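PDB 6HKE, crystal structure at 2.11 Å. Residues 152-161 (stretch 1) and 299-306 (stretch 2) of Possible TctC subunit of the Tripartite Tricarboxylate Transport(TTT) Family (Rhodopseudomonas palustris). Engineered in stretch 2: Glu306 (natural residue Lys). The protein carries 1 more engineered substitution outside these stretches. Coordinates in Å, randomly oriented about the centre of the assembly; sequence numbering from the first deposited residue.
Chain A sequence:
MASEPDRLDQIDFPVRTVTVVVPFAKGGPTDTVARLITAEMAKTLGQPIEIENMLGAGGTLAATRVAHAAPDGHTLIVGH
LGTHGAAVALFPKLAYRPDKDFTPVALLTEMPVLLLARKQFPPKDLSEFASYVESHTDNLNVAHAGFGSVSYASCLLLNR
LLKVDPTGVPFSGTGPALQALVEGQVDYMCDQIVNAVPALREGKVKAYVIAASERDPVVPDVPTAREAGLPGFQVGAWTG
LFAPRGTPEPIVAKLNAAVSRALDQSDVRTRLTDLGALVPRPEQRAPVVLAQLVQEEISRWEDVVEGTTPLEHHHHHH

Stretch 1 152-161: YASCLLLNRL
Stretch 2, residues 299-306: SRWEDVVE

Two helical segments, far apart in sequence, pack side by side. Residues 152-161 lie within a longer helix, and residues 299-305 belong to a second. Their N-to-C directions differ by 34°, and their axes approach to 11.5 Å. The register is set by two CA pairs: Ala153 CA lies 8.4 Å from Trp301 CA, and Leu157 CA lies 7.3 Å from Val304 CA. Each helix is held by its own i to i+4 bonds, such as Leu157 N to Ala153 O at 3.0 Å and Val304 N to Arg300 O at 3.1 Å. No hydrogen bond crosses between the stretches, so packing is what joins them; together they bury 323 Å².

The aromatic contact centres on Trp301 (chi1 -68°, m; chi2 97°). Its CA-to-CB bond points sideways, yet the long indole carries its end to stretch 1. Ala153 CB sits over one face, 4.1 Å from the centroid of the Trp301 six-membered ring and 19° off its normal, a CH-pi contact. The Ala153 methyl CB lies 3.9 Å from Trp301 CH2, and the same CH2 is 3.5 Å from the backbone Ala153 O. Leu157 CB meets the ring edge, 4.1 Å from Trp301 CH2.

Aliphatic packing continues one turn along. Leu157 (chi1 t, chi2 p) points toward stretch 2 and places CD1 4.1 Å from CG1 of Val304 (chi1 t). Leu156 CD2 adds a looser contact, 4.4 Å from the same Val304 CG1. Branched, apolar side chains suit this seam because they fill space without needing polar partners.

Two arginines meet the other stretch through their guanidinium ends. Arg300 (t, m, t, chi4 89°) brings NH1 to 3.4 Å from Leu157 CD2, while that nitrogen is hydrogen-bonded elsewhere in the structure. The CA-to-CB bond of exposed Arg160 (m, t, t, chi4 -128°) points toward stretch 2, and its charged NH1 lies 4.0 Å from Val305 O, too far for a hydrogen bond.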

ATOM      1  N   TYR A 152       2.684  -5.322  -6.761  1.00 23.71           N
ATOM      2  CA  TYR A 152       2.594  -5.647  -8.214  1.00 25.27           C
ATOM      3  C   TYR A 152       2.908  -4.386  -9.019  1.00 22.96           C
ATOM      4  O   TYR A 152       3.794  -4.416  -9.863  1.00 21.95           O
ATOM      5  CB  TYR A 152       1.228  -6.218  -8.621  1.00 25.23           C
ATOM      6  CG  TYR A 152       1.104  -6.480 -10.099  1.00 26.36           C
ATOM      7  CD1 TYR A 152       1.748  -7.564 -10.681  1.00 29.84           C
ATOM      8  CD2 TYR A 152       0.399  -5.621 -10.930  1.00 27.20           C
ATOM      9  CE1 TYR A 152       1.669  -7.805 -12.043  1.00 29.20           C
ATOM     10  CE2 TYR A 152       0.300  -5.850 -12.291  1.00 28.16           C
ATOM     11  CZ  TYR A 152       0.939  -6.947 -12.846  1.00 32.06           C
ATOM     12  OH  TYR A 152       0.875  -7.188 -14.181  1.00 33.81           O
ATOM     13  N   ALA A 153       2.197  -3.297  -8.745  1.00 24.10           N
ATOM     14  CA  ALA A 153       2.358  -2.021  -9.477  1.00 23.94           C
ATOM     15  C   ALA A 153       3.834  -1.615  -9.436  1.00 23.58           C
ATOM     16  O   ALA A 153       4.400  -1.355 -10.515  1.00 22.68           O
ATOM     17  CB  ALA A 153       1.453  -0.962  -8.900  1.00 24.67           C
ATOM     18  N   SER A 154       4.444  -1.601  -8.245  1.00 22.75           N
ATOM     19  CA  SER A 154       5.877  -1.266  -8.037  1.00 23.38           C
ATOM     20  C   SER A 154       6.827  -2.218  -8.806  1.00 26.35           C
ATOM     21  O   SER A 154       7.789  -1.712  -9.398  1.00 27.31           O
ATOM     22  CB  SER A 154       6.185  -1.229  -6.579  1.00 23.07           C
ATOM     23  OG  SER A 154       5.396  -0.245  -5.947  1.00 22.91           O
ATOM     24  N   CYS A 155       6.596  -3.541  -8.811  1.00 27.38           N
ATOM     25  CA  CYS A 155       7.496  -4.530  -9.464  1.00 29.40           C
ATOM     26  C   CYS A 155       7.323  -4.439 -10.985  1.00 28.38           C
ATOM     27  O   CYS A 155       8.323  -4.552 -11.715  1.00 28.99           O
ATOM     28  CB  CYS A 155       7.316  -5.941  -8.906  1.00 31.77           C
ATOM     29  SG  CYS A 155       6.053  -6.972  -9.710  1.00 38.75           S
ATOM     30  N   LEU A 156       6.113  -4.173 -11.459  1.00 28.92           N
ATOM     31  CA  LEU A 156       5.883  -3.950 -12.908  1.00 28.57           C
ATOM     32  C   LEU A 156       6.633  -2.679 -13.350  1.00 28.84           C
ATOM     33  O   LEU A 156       7.214  -2.681 -14.460  1.00 28.50           O
ATOM     34  CB  LEU A 156       4.377  -3.873 -13.159  1.00 28.45           C
ATOM     35  CG  LEU A 156       3.977  -3.678 -14.618  1.00 30.87           C
ATOM     36  CD1 LEU A 156       2.667  -4.387 -14.922  1.00 31.53           C
ATOM     37  CD2 LEU A 156       3.879  -2.195 -14.956  1.00 31.01           C
ATOM     38  N   LEU A 157       6.650  -1.632 -12.519  1.00 27.20           N
ATOM     39  CA  LEU A 157       7.351  -0.379 -12.866  1.00 26.67           C
ATOM     40  C   LEU A 157       8.851  -0.661 -12.944  1.00 28.24           C
ATOM     41  O   LEU A 157       9.476  -0.296 -13.964  1.00 27.67           O
ATOM     42  CB  LEU A 157       7.073   0.703 -11.827  1.00 26.23           C
ATOM     43  CG  LEU A 157       7.814   2.011 -12.100  1.00 25.77           C
ATOM     44  CD1 LEU A 157       7.571   2.489 -13.529  1.00 24.94           C
ATOM     45  CD2 LEU A 157       7.412   3.080 -11.107  1.00 26.63           C
ATOM     46  N   LEU A 158       9.399  -1.279 -11.893  1.00 27.60           N
ATOM     47  CA  LEU A 158      10.832  -1.659 -11.812  1.00 29.13           C
ATOM     48  C   LEU A 158      11.202  -2.568 -12.997  1.00 28.17           C
ATOM     49  O   LEU A 158      12.149  -2.230 -13.723  1.00 27.89           O
ATOM     50  CB  LEU A 158      11.070  -2.327 -10.456  1.00 30.04           C
ATOM     51  CG  LEU A 158      12.473  -2.871 -10.214  1.00 29.51           C
ATOM     52  CD1 LEU A 158      13.478  -1.753 -10.016  1.00 29.39           C
ATOM     53  CD2 LEU A 158      12.459  -3.788  -9.009  1.00 31.80           C
ATOM     54  N   ASN A 159      10.474  -3.662 -13.214  1.00 30.03           N
ATOM     55  CA  ASN A 159      10.787  -4.647 -14.283  1.00 32.54           C
ATOM     56  C   ASN A 159      10.727  -3.984 -15.669  1.00 34.60           C
ATOM     57  O   ASN A 159      11.588  -4.321 -16.503  1.00 34.71           O
ATOM     58  CB  ASN A 159       9.891  -5.878 -14.190  1.00 32.59           C
ATOM     59  CG  ASN A 159      10.194  -6.701 -12.963  1.00 33.43           C
ATOM     60  OD1 ASN A 159      11.163  -6.449 -12.244  1.00 37.09           O
ATOM     61  ND2 ASN A 159       9.359  -7.683 -12.710  1.00 35.06           N
ATOM     62  N   ARG A 160       9.790  -3.063 -15.912  1.00 37.94           N
ATOM     63  CA  ARG A 160       9.685  -2.316 -17.202  1.00 40.40           C
ATOM     64  C   ARG A 160      10.835  -1.319 -17.361  1.00 39.92           C
ATOM     65  O   ARG A 160      11.266  -1.104 -18.504  1.00 40.29           O
ATOM     66  CB  ARG A 160       8.371  -1.547 -17.316  1.00 44.18           C
ATOM     67  CG  ARG A 160       7.272  -2.400 -17.923  1.00 48.60           C
ATOM     68  CD  ARG A 160       5.935  -1.702 -17.934  1.00 52.86           C
ATOM     69  NE  ARG A 160       4.895  -2.702 -18.137  1.00 56.23           N
ATOM     70  CZ  ARG A 160       3.942  -2.649 -19.056  1.00 55.36           C
ATOM     71  NH1 ARG A 160       3.852  -1.620 -19.886  1.00 55.70           N
ATOM     72  NH2 ARG A 160       3.059  -3.629 -19.117  1.00 53.70           N
ATOM     73  N   LEU A 161      11.274  -0.699 -16.266  1.00 37.57           N
ATOM     74  CA  LEU A 161      12.432   0.216 -16.268  1.00 36.35           C
ATOM     75  C   LEU A 161      13.689  -0.585 -16.621  1.00 37.36           C
ATOM     76  O   LEU A 161      14.468  -0.094 -17.456  1.00 41.53           O
ATOM     77  CB  LEU A 161      12.531   0.902 -14.901  1.00 36.04           C
ATOM     78  CG  LEU A 161      11.539   2.043 -14.693  1.00 33.94           C
ATOM     79  CD1 LEU A 161      11.598   2.572 -13.272  1.00 33.64           C
ATOM     80  CD2 LEU A 161      11.785   3.160 -15.696  1.00 34.51           C
ATOM     81  N   SER A 299      -4.030   8.536 -13.315  1.00 31.50           N
ATOM     82  CA  SER A 299      -3.394   9.129 -14.527  1.00 33.72           C
ATOM     83  C   SER A 299      -1.935   8.690 -14.612  1.00 36.92           C
ATOM     84  O   SER A 299      -1.475   8.384 -15.742  1.00 36.74           O
ATOM     85  CB  SER A 299      -3.449  10.643 -14.558  1.00 33.84           C
ATOM     86  OG  SER A 299      -4.604  11.140 -13.922  1.00 35.26           O
ATOM     87  N   ARG A 300      -1.236   8.723 -13.471  1.00 35.87           N
ATOM     88  CA  ARG A 300       0.199   8.359 -13.350  1.00 37.27           C
ATOM     89  C   ARG A 300       0.387   6.955 -13.952  1.00 34.85           C
ATOM     90  O   ARG A 300       1.240   6.807 -14.832  1.00 33.59           O
ATOM     91  CB  ARG A 300       0.634   8.518 -11.884  1.00 39.69           C
ATOM     92  CG  ARG A 300       2.109   8.274 -11.616  1.00 40.49           C
ATOM     93  CD  ARG A 300       2.419   6.790 -11.552  1.00 44.88           C
ATOM     94  NE  ARG A 300       3.840   6.455 -11.432  1.00 48.60           N
ATOM     95  CZ  ARG A 300       4.510   6.326 -10.289  1.00 46.98           C
ATOM     96  NH1 ARG A 300       5.791   6.005 -10.329  1.00 49.83           N
ATOM     97  NH2 ARG A 300       3.913   6.516  -9.123  1.00 45.96           N
ATOM     98  N   TRP A 301      -0.430   5.975 -13.555  1.00 33.19           N
ATOM     99  CA  TRP A 301      -0.292   4.560 -14.005  1.00 34.53           C
ATOM    100  C   TRP A 301      -0.841   4.356 -15.418  1.00 37.99           C
ATOM    101  O   TRP A 301      -0.429   3.363 -16.038  1.00 43.19           O
ATOM    102  CB  TRP A 301      -0.928   3.599 -12.998  1.00 31.57           C
ATOM    103  CG  TRP A 301      -0.141   3.593 -11.729  1.00 27.98           C
ATOM    104  CD1 TRP A 301      -0.405   4.316 -10.608  1.00 26.57           C
ATOM    105  CD2 TRP A 301       1.127   2.956 -11.505  1.00 25.63           C
ATOM    106  NE1 TRP A 301       0.564   4.109  -9.671  1.00 25.89           N
ATOM    107  CE2 TRP A 301       1.528   3.293 -10.196  1.00 26.01           C
ATOM    108  CE3 TRP A 301       1.939   2.108 -12.259  1.00 24.60           C
ATOM    109  CZ2 TRP A 301       2.702   2.810  -9.627  1.00 24.12           C
ATOM    110  CZ3 TRP A 301       3.104   1.641 -11.698  1.00 24.54           C
ATOM    111  CH2 TRP A 301       3.470   1.972 -10.396  1.00 24.62           C
ATOM    112  N   GLU A 302      -1.744   5.222 -15.890  1.00 39.38           N
ATOM    113  CA  GLU A 302      -2.148   5.279 -17.322  1.00 40.73           C
ATOM    114  C   GLU A 302      -0.920   5.678 -18.156  1.00 40.05           C
ATOM    115  O   GLU A 302      -0.730   5.055 -19.185  1.00 39.23           O
ATOM    116  CB  GLU A 302      -3.340   6.215 -17.530  1.00 41.20           C
ATOM    117  CG  GLU A 302      -4.692   5.535 -17.329  1.00 46.22           C
ATOM    118  CD  GLU A 302      -5.896   6.445 -17.055  1.00 48.48           C
ATOM    119  OE1 GLU A 302      -5.701   7.671 -16.874  1.00 48.23           O
ATOM    120  OE2 GLU A 302      -7.038   5.919 -16.995  1.00 47.95           O
ATOM    121  N   ASP A 303      -0.101   6.638 -17.694  1.00 43.75           N
ATOM    122  CA  ASP A 303       1.172   7.076 -18.343  1.00 45.40           C
ATOM    123  C   ASP A 303       2.220   5.951 -18.360  1.00 47.91           C
ATOM    124  O   ASP A 303       2.865   5.782 -19.420  1.00 52.30           O
ATOM    125  CB  ASP A 303       1.803   8.291 -17.657  1.00 45.13           C
ATOM    126  CG  ASP A 303       1.047   9.591 -17.869  1.00 46.04           C
ATOM    127  OD1 ASP A 303      -0.139   9.530 -18.243  1.00 46.85           O
ATOM    128  OD2 ASP A 303       1.644  10.655 -17.631  1.00 47.64           O
ATOM    129  N   VAL A 304       2.421   5.257 -17.229  1.00 45.77           N
ATOM    130  CA  VAL A 304       3.365   4.107 -17.075  1.00 45.61           C
ATOM    131  C   VAL A 304       3.045   3.039 -18.134  1.00 46.48           C
ATOM    132  O   VAL A 304       4.002   2.493 -18.697  1.00 48.41           O
ATOM    133  CB  VAL A 304       3.326   3.509 -15.650  1.00 47.42           C
ATOM    134  CG1 VAL A 304       4.064   2.178 -15.561  1.00 47.77           C
ATOM    135  CG2 VAL A 304       3.857   4.475 -14.596  1.00 46.63           C
ATOM    136  N   VAL A 305       1.765   2.731 -18.374  1.00 44.35           N
ATOM    137  CA  VAL A 305       1.321   1.733 -19.395  1.00 51.74           C
ATOM    138  C   VAL A 305       1.647   2.288 -20.793  1.00 57.32           C
ATOM    139  O   VAL A 305       1.992   1.483 -21.669  1.00 59.58           O
ATOM    140  CB  VAL A 305      -0.171   1.366 -19.229  1.00 53.73           C
ATOM    141  CG1 VAL A 305      -0.722   0.572 -20.409  1.00 53.89           C
ATOM    142  CG2 VAL A 305      -0.411   0.594 -17.939  1.00 54.07           C
ATOM    143  N   GLU A 306       1.590   3.615 -20.971  1.00 60.23           N
ATOM    144  CA  GLU A 306       1.855   4.332 -22.252  1.00 63.10           C
ATOM    145  C   GLU A 306       3.258   4.953 -22.218  1.00 60.35           C
ATOM    146  O   GLU A 306       4.196   4.480 -22.851  1.00 57.80           O
ATOM    147  CB  GLU A 306       0.818   5.438 -22.473  1.00 64.94           C
ATOM    148  CG  GLU A 306      -0.624   5.005 -22.239  1.00 69.72           C
ATOM    149  CD  GLU A 306      -1.349   4.407 -23.435  1.00 73.23           C
ATOM    150  OE1 GLU A 306      -0.757   3.549 -24.119  1.00 76.60           O
ATOM    151  OE2 GLU A 306      -2.512   4.793 -23.673  1.00 72.34           O
TER